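Local structure of cell cycle serine/threonine-protein kinase CDC5/MSD2 (Saccharomyces cerevisiae, 6MF4) at residues A134-I142 and S153-L164. The protein is a polo-like serine/threonine kinase, here its polo-box domain, that is required for the cell cycle, acts in mitotic exit and promotes early-anaphase Cdc14 release from the nucleolus. Numbering follows the deposited sequence.
Sequences ADAEEFWYI and SHYLLSEKPREL. With ZN (zinc ion), chain C.
Phe139 and Tyr155 form a hydrogen-bonded antiparallel pair, each backbone N donating to the other's O, and Tyr141 with Ser153 repeats the pattern. Leu157 N also donates to Glu137 O (2.8 Å), and Ser158 OG donates a hydrogen bond to the syn lone pair of Glu137 OE1 (3.0 Å), reached because the glutamate chain bends at chi2 (56°). With Glu137 cut back to an alanine, the Ser158 hydroxyl would probably lose this acceptor, and Leu156 CB the carboxylate oxygen beside it.

On one face, apolar bulk fills the space toward helix 165-178. The flat Phe139 ring offers a face to Tyr155 CB, 3.6 Å from its centroid. Branched Leu164 serves two rings: CD1 meets the Phe139 edge, and CD2 lies over the centre of the Tyr141 ring, a CH-pi contact.

The other face carries the metal. Neighbouring strands supply zinc with an oxygen, Glu138 OE1 (2.0 Å), and a nitrogen, His154 NE2 (2.1 Å), carboxylate and imidazole planes nearly perpendicular, with His194 as a third ligand. His154 also turns its edge to the face of Trp140, whose NE1 donates to Asp197. The arrangement is an antiparallel beta hairpin at the edge of the first polo box's six-stranded sheet, bearing a zinc site.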
ATOM      1  N   ALA A 134       2.071  -6.777 -15.414  1.00 17.18           N
ATOM      2  CA  ALA A 134       0.855  -7.229 -16.067  1.00 18.47           C
ATOM      3  C   ALA A 134       1.113  -7.697 -17.497  1.00 19.64           C
ATOM      4  O   ALA A 134       0.305  -8.428 -18.068  1.00 21.20           O
ATOM      5  CB  ALA A 134      -0.175  -6.115 -16.057  1.00 20.98           C
ATOM      6  N   ASP A 135       2.234  -7.281 -18.076  1.00 18.14           N
ATOM      7  CA  ASP A 135       2.536  -7.645 -19.458  1.00 16.21           C
ATOM      8  C   ASP A 135       2.937  -9.116 -19.585  1.00 20.18           C
ATOM      9  O   ASP A 135       3.050  -9.642 -20.693  1.00 20.54           O
ATOM     10  CB  ASP A 135       3.634  -6.739 -20.029  1.00 17.96           C
ATOM     11  CG  ASP A 135       4.915  -6.751 -19.206  1.00 20.96           C
ATOM     12  OD1 ASP A 135       5.213  -7.758 -18.533  1.00 18.93           O
ATOM     13  OD2 ASP A 135       5.652  -5.746 -19.264  1.00 23.10           O
ATOM     14  N   ALA A 136       3.135  -9.777 -18.448  1.00 20.13           N
ATOM     15  CA  ALA A 136       3.519 -11.185 -18.418  1.00 21.97           C
ATOM     16  C   ALA A 136       4.831 -11.446 -19.155  1.00 22.94           C
ATOM     17  O   ALA A 136       5.036 -12.537 -19.688  1.00 30.27           O
ATOM     18  CB  ALA A 136       2.407 -12.054 -19.014  1.00 27.67           C
ATOM     19  N   GLU A 137       5.716 -10.453 -19.181  1.00 20.01           N
ATOM     20  CA  GLU A 137       7.046 -10.631 -19.773  1.00 23.38           C
ATOM     21  C   GLU A 137       8.170 -10.108 -18.878  1.00 29.21           C
ATOM     22  O   GLU A 137       9.285 -10.628 -18.924  1.00 25.88           O
ATOM     23  CB  GLU A 137       7.119  -9.947 -21.148  1.00 33.24           C
ATOM     24  CG  GLU A 137       8.538  -9.777 -21.737  1.00 51.69           C
ATOM     25  CD  GLU A 137       9.334 -11.077 -21.854  1.00 70.20           C
ATOM     26  OE1 GLU A 137      10.511 -11.008 -22.271  1.00 51.27           O
ATOM     27  OE2 GLU A 137       8.802 -12.163 -21.537  1.00 64.50           O
ATOM     28  N   GLU A 138       7.885  -9.088 -18.071  1.00 19.77           N
ATOM     29  CA  GLU A 138       8.905  -8.507 -17.200  1.00 16.08           C
ATOM     30  C   GLU A 138       8.576  -8.717 -15.726  1.00 18.64           C
ATOM     31  O   GLU A 138       7.405  -8.778 -15.348  1.00 18.84           O
ATOM     32  CB  GLU A 138       9.059  -7.008 -17.473  1.00 20.22           C
ATOM     33  CG  GLU A 138       9.361  -6.661 -18.923  1.00 23.36           C
ATOM     34  CD  GLU A 138      10.090  -5.340 -19.065  1.00 21.13           C
ATOM     35  OE1 GLU A 138       9.806  -4.411 -18.279  1.00 19.60           O
ATOM     36  OE2 GLU A 138      10.954  -5.229 -19.961  1.00 20.80           O
ATOM     37  N   PHE A 139       9.610  -8.823 -14.897  1.00 13.89           N
ATOM     38  CA  PHE A 139       9.408  -8.823 -13.453  1.00 14.38           C
ATOM     39  C   PHE A 139      10.588  -8.183 -12.736  1.00 16.25           C
ATOM     40  O   PHE A 139      11.694  -8.097 -13.274  1.00 16.13           O
ATOM     41  CB  PHE A 139       9.157 -10.250 -12.927  1.00 15.84           C
ATOM     42  CG  PHE A 139      10.370 -11.144 -12.928  1.00 17.30           C
ATOM     43  CD1 PHE A 139      10.684 -11.908 -14.041  1.00 19.17           C
ATOM     44  CD2 PHE A 139      11.171 -11.253 -11.802  1.00 18.36           C
ATOM     45  CE1 PHE A 139      11.786 -12.754 -14.036  1.00 19.11           C
ATOM     46  CE2 PHE A 139      12.273 -12.093 -11.792  1.00 19.60           C
ATOM     47  CZ  PHE A 139      12.587 -12.836 -12.916  1.00 17.59           C
ATOM     48  N   TRP A 140      10.310  -7.703 -11.526  1.00 15.66           N
ATOM     49  CA  TRP A 140      11.325  -7.226 -10.598  1.00 12.14           C
ATOM     50  C   TRP A 140      11.569  -8.257  -9.511  1.00 14.13           C
ATOM     51  O   TRP A 140      10.618  -8.810  -8.964  1.00 15.16           O
ATOM     52  CB  TRP A 140      10.901  -5.922  -9.920  1.00 14.76           C
ATOM     53  CG  TRP A 140      10.740  -4.746 -10.804  1.00 17.15           C
ATOM     54  CD1 TRP A 140       9.571  -4.240 -11.292  1.00 20.81           C
ATOM     55  CD2 TRP A 140      11.781  -3.897 -11.295  1.00 18.21           C
ATOM     56  NE1 TRP A 140       9.818  -3.129 -12.058  1.00 18.90           N
ATOM     57  CE2 TRP A 140      11.169  -2.897 -12.080  1.00 20.49           C
ATOM     58  CE3 TRP A 140      13.171  -3.880 -11.148  1.00 17.33           C
ATOM     59  CZ2 TRP A 140      11.897  -1.896 -12.716  1.00 22.77           C
ATOM     60  CZ3 TRP A 140      13.896  -2.880 -11.780  1.00 19.51           C
ATOM     61  CH2 TRP A 140      13.257  -1.902 -12.552  1.00 22.25           C
ATOM     62  N   TYR A 141      12.837  -8.505  -9.199  1.00 13.72           N
ATOM     63  CA  TYR A 141      13.201  -9.224  -7.982  1.00 15.09           C
ATOM     64  C   TYR A 141      13.679  -8.207  -6.956  1.00 14.02           C
ATOM     65  O   TYR A 141      14.657  -7.495  -7.184  1.00 16.60           O
ATOM     66  CB  TYR A 141      14.280 -10.270  -8.245  1.00 16.41           C
ATOM     67  CG  TYR A 141      14.732 -10.975  -6.983  1.00 16.32           C
ATOM     68  CD1 TYR A 141      13.846 -11.740  -6.240  1.00 19.26           C
ATOM     69  CD2 TYR A 141      16.042 -10.873  -6.536  1.00 20.59           C
ATOM     70  CE1 TYR A 141      14.251 -12.385  -5.084  1.00 18.08           C
ATOM     71  CE2 TYR A 141      16.458 -11.515  -5.384  1.00 22.41           C
ATOM     72  CZ  TYR A 141      15.558 -12.268  -4.664  1.00 24.89           C
ATOM     73  OH  TYR A 141      15.962 -12.910  -3.515  1.00 27.88           O
ATOM     74  N   ILE A 142      12.969  -8.134  -5.835  1.00 14.13           N
ATOM     75  CA  ILE A 142      13.222  -7.124  -4.817  1.00 15.83           C
ATOM     76  C   ILE A 142      13.765  -7.772  -3.551  1.00 16.03           C
ATOM     77  O   ILE A 142      13.137  -8.662  -2.978  1.00 16.37           O
ATOM     78  CB  ILE A 142      11.948  -6.336  -4.487  1.00 16.55           C
ATOM     79  CG1 ILE A 142      11.383  -5.699  -5.758  1.00 16.57           C
ATOM     80  CG2 ILE A 142      12.242  -5.255  -3.462  1.00 18.90           C
ATOM     81  CD1 ILE A 142       9.937  -5.327  -5.666  1.00 19.69           C
ATOM     82  N   SER A 153      15.902  -5.565  -9.024  1.00 16.20           N
ATOM     83  CA  SER A 153      16.588  -5.989 -10.237  1.00 17.49           C
ATOM     84  C   SER A 153      15.578  -6.356 -11.321  1.00 19.94           C
ATOM     85  O   SER A 153      14.635  -7.107 -11.080  1.00 18.22           O
ATOM     86  CB  SER A 153      17.505  -7.178  -9.949  1.00 24.44           C
ATOM     87  OG  SER A 153      18.642  -6.769  -9.214  1.00 28.37           O
ATOM     88  N   HIS A 154      15.814  -5.824 -12.516  1.00 17.06           N
ATOM     89  CA  HIS A 154      14.928  -5.971 -13.670  1.00 18.41           C
ATOM     90  C   HIS A 154      15.225  -7.257 -14.443  1.00 21.79           C
ATOM     91  O   HIS A 154      16.366  -7.484 -14.845  1.00 20.39           O
ATOM     92  CB  HIS A 154      15.104  -4.737 -14.564  1.00 20.22           C
ATOM     93  CG  HIS A 154      14.223  -4.711 -15.777  1.00 21.10           C
ATOM     94  ND1 HIS A 154      14.386  -5.575 -16.834  1.00 20.22           N
ATOM     95  CD2 HIS A 154      13.208  -3.882 -16.118  1.00 19.53           C
ATOM     96  CE1 HIS A 154      13.492  -5.298 -17.769  1.00 24.07           C
ATOM     97  NE2 HIS A 154      12.769  -4.271 -17.360  1.00 18.46           N
ATOM     98  N   TYR A 155      14.205  -8.093 -14.645  1.00 17.95           N
ATOM     99  CA  TYR A 155      14.359  -9.340 -15.402  1.00 20.17           C
ATOM    100  C   TYR A 155      13.248  -9.568 -16.421  1.00 20.79           C
ATOM    101  O   TYR A 155      12.173  -8.978 -16.330  1.00 16.45           O
ATOM    102  CB  TYR A 155      14.395 -10.543 -14.459  1.00 20.98           C
ATOM    103  CG  TYR A 155      15.645 -10.634 -13.624  1.00 22.76           C
ATOM    104  CD1 TYR A 155      16.848 -11.043 -14.181  1.00 26.53           C
ATOM    105  CD2 TYR A 155      15.620 -10.319 -12.277  1.00 20.71           C
ATOM    106  CE1 TYR A 155      17.992 -11.128 -13.418  1.00 24.75           C
ATOM    107  CE2 TYR A 155      16.755 -10.400 -11.507  1.00 19.50           C
ATOM    108  CZ  TYR A 155      17.940 -10.807 -12.081  1.00 23.95           C
ATOM    109  OH  TYR A 155      19.075 -10.890 -11.310  1.00 27.35           O
ATOM    110  N   LEU A 156      13.532 -10.444 -17.384  1.00 24.70           N
ATOM    111  CA  LEU A 156      12.535 -10.942 -18.324  1.00 24.80           C
ATOM    112  C   LEU A 156      12.197 -12.386 -17.987  1.00 26.83           C
ATOM    113  O   LEU A 156      13.092 -13.178 -17.681  1.00 27.11           O
ATOM    114  CB  LEU A 156      13.048 -10.856 -19.762  1.00 30.53           C
ATOM    115  CG  LEU A 156      13.601  -9.512 -20.234  1.00 27.48           C
ATOM    116  CD1 LEU A 156      14.066  -9.616 -21.679  1.00 31.71           C
ATOM    117  CD2 LEU A 156      12.565  -8.412 -20.084  1.00 29.48           C
ATOM    118  N   LEU A 157      10.915 -12.736 -18.049  1.00 24.69           N
ATOM    119  CA  LEU A 157      10.495 -14.112 -17.795  1.00 32.32           C
ATOM    120  C   LEU A 157      11.136 -15.053 -18.809  1.00 41.02           C
ATOM    121  O   LEU A 157      11.446 -16.201 -18.491  1.00 45.74           O
ATOM    122  CB  LEU A 157       8.970 -14.237 -17.850  1.00 32.15           C
ATOM    123  CG  LEU A 157       8.188 -13.607 -16.693  1.00 39.99           C
ATOM    124  CD1 LEU A 157       6.695 -13.612 -16.986  1.00 42.54           C
ATOM    125  CD2 LEU A 157       8.469 -14.333 -15.389  1.00 38.60           C
ATOM    126  N   SER A 158      11.347 -14.552 -20.023  1.00 38.67           N
ATOM    127  CA  SER A 158      11.953 -15.341 -21.092  1.00 45.38           C
ATOM    128  C   SER A 158      13.450 -15.562 -20.865  1.00 43.52           C
ATOM    129  O   SER A 158      14.051 -16.449 -21.472  1.00 56.50           O
ATOM    130  CB  SER A 158      11.730 -14.656 -22.440  1.00 41.20           C
ATOM    131  OG  SER A 158      12.357 -13.384 -22.476  1.00 44.57           O
ATOM    132  N   GLU A 159      14.044 -14.746 -19.998  1.00 37.48           N
ATOM    133  CA  GLU A 159      15.453 -14.872 -19.646  1.00 36.70           C
ATOM    134  C   GLU A 159      15.578 -15.002 -18.132  1.00 38.32           C
ATOM    135  O   GLU A 159      16.357 -14.297 -17.492  1.00 34.92           O
ATOM    136  CB  GLU A 159      16.242 -13.678 -20.153  1.00 40.35           C
ATOM    137  N   LYS A 160      14.795 -15.918 -17.577  1.00 33.31           N
ATOM    138  CA  LYS A 160      14.721 -16.116 -16.135  1.00 38.81           C
ATOM    139  C   LYS A 160      16.042 -16.657 -15.589  1.00 37.19           C
ATOM    140  O   LYS A 160      16.557 -17.656 -16.092  1.00 33.18           O
ATOM    141  CB  LYS A 160      13.558 -17.066 -15.812  1.00 48.23           C
ATOM    142  CG  LYS A 160      13.763 -17.996 -14.627  1.00 52.11           C
ATOM    143  CD  LYS A 160      12.719 -19.096 -14.631  1.00 44.68           C
ATOM    144  CE  LYS A 160      13.308 -20.389 -15.178  1.00 53.04           C
ATOM    145  NZ  LYS A 160      12.395 -21.550 -15.039  1.00 48.16           N
ATOM    146  N   PRO A 161      16.595 -16.005 -14.554  1.00 34.09           N
ATOM    147  CA  PRO A 161      17.790 -16.580 -13.935  1.00 33.06           C
ATOM    148  C   PRO A 161      17.454 -17.828 -13.127  1.00 30.32           C
ATOM    149  O   PRO A 161      16.453 -17.875 -12.414  1.00 23.30           O
ATOM    150  CB  PRO A 161      18.304 -15.454 -13.038  1.00 33.16           C
ATOM    151  CG  PRO A 161      17.124 -14.630 -12.749  1.00 34.73           C
ATOM    152  CD  PRO A 161      16.244 -14.703 -13.962  1.00 34.81           C
ATOM    153  N   ARG A 162      18.298 -18.838 -13.273  1.00 24.35           N
ATOM    154  CA  ARG A 162      18.128 -20.120 -12.602  1.00 23.78           C
ATOM    155  C   ARG A 162      17.917 -20.009 -11.093  1.00 21.47           C
ATOM    156  O   ARG A 162      17.159 -20.790 -10.512  1.00 19.85           O
ATOM    157  CB  ARG A 162      19.343 -21.012 -12.891  1.00 32.47           C
ATOM    158  CG  ARG A 162      20.687 -20.316 -12.752  1.00 40.95           C
ATOM    159  CD  ARG A 162      21.762 -20.971 -13.610  1.00 48.73           C
ATOM    160  NE  ARG A 162      23.094 -20.599 -13.140  1.00 46.48           N
ATOM    161  CZ  ARG A 162      24.234 -21.070 -13.637  1.00 58.75           C
ATOM    162  NH1 ARG A 162      25.385 -20.661 -13.129  1.00 47.50           N
ATOM    163  NH2 ARG A 162      24.223 -21.949 -14.631  1.00 49.25           N
ATOM    164  N   GLU A 163      18.567 -19.045 -10.447  1.00 20.48           N
ATOM    165  CA  GLU A 163      18.453 -18.933  -8.996  1.00 22.10           C
ATOM    166  C   GLU A 163      17.110 -18.335  -8.564  1.00 20.09           C
ATOM    167  O   GLU A 163      16.817 -18.275  -7.371  1.00 18.69           O
ATOM    168  CB  GLU A 163      19.612 -18.108  -8.412  1.00 25.48           C
ATOM    169  CG  GLU A 163      19.616 -16.624  -8.753  1.00 29.12           C
ATOM    170  CD  GLU A 163      20.330 -16.307 -10.056  1.00 39.51           C
ATOM    171  OE1 GLU A 163      20.568 -17.233 -10.864  1.00 33.35           O
ATOM    172  OE2 GLU A 163      20.660 -15.120 -10.268  1.00 49.29           O
ATOM    173  N   LEU A 164      16.292 -17.918  -9.532  1.00 18.21           N
ATOM    174  CA  LEU A 164      14.939 -17.439  -9.243  1.00 18.09           C
ATOM    175  C   LEU A 164      13.876 -18.357  -9.843  1.00 19.24           C
ATOM    176  O   LEU A 164      12.692 -18.023  -9.855  1.00 19.81           O
ATOM    177  CB  LEU A 164      14.746 -16.011  -9.767  1.00 19.59           C
ATOM    178  CG  LEU A 164      15.590 -14.919  -9.103  1.00 17.51           C
ATOM    179  CD1 LEU A 164      15.324 -13.559  -9.747  1.00 20.84           C
ATOM    180  CD2 LEU A 164      15.338 -14.845  -7.597  1.00 22.16           C
TER
HETATM  181 ZN    ZN C 802      11.250  -3.068 -18.135  1.00 29.45          ZN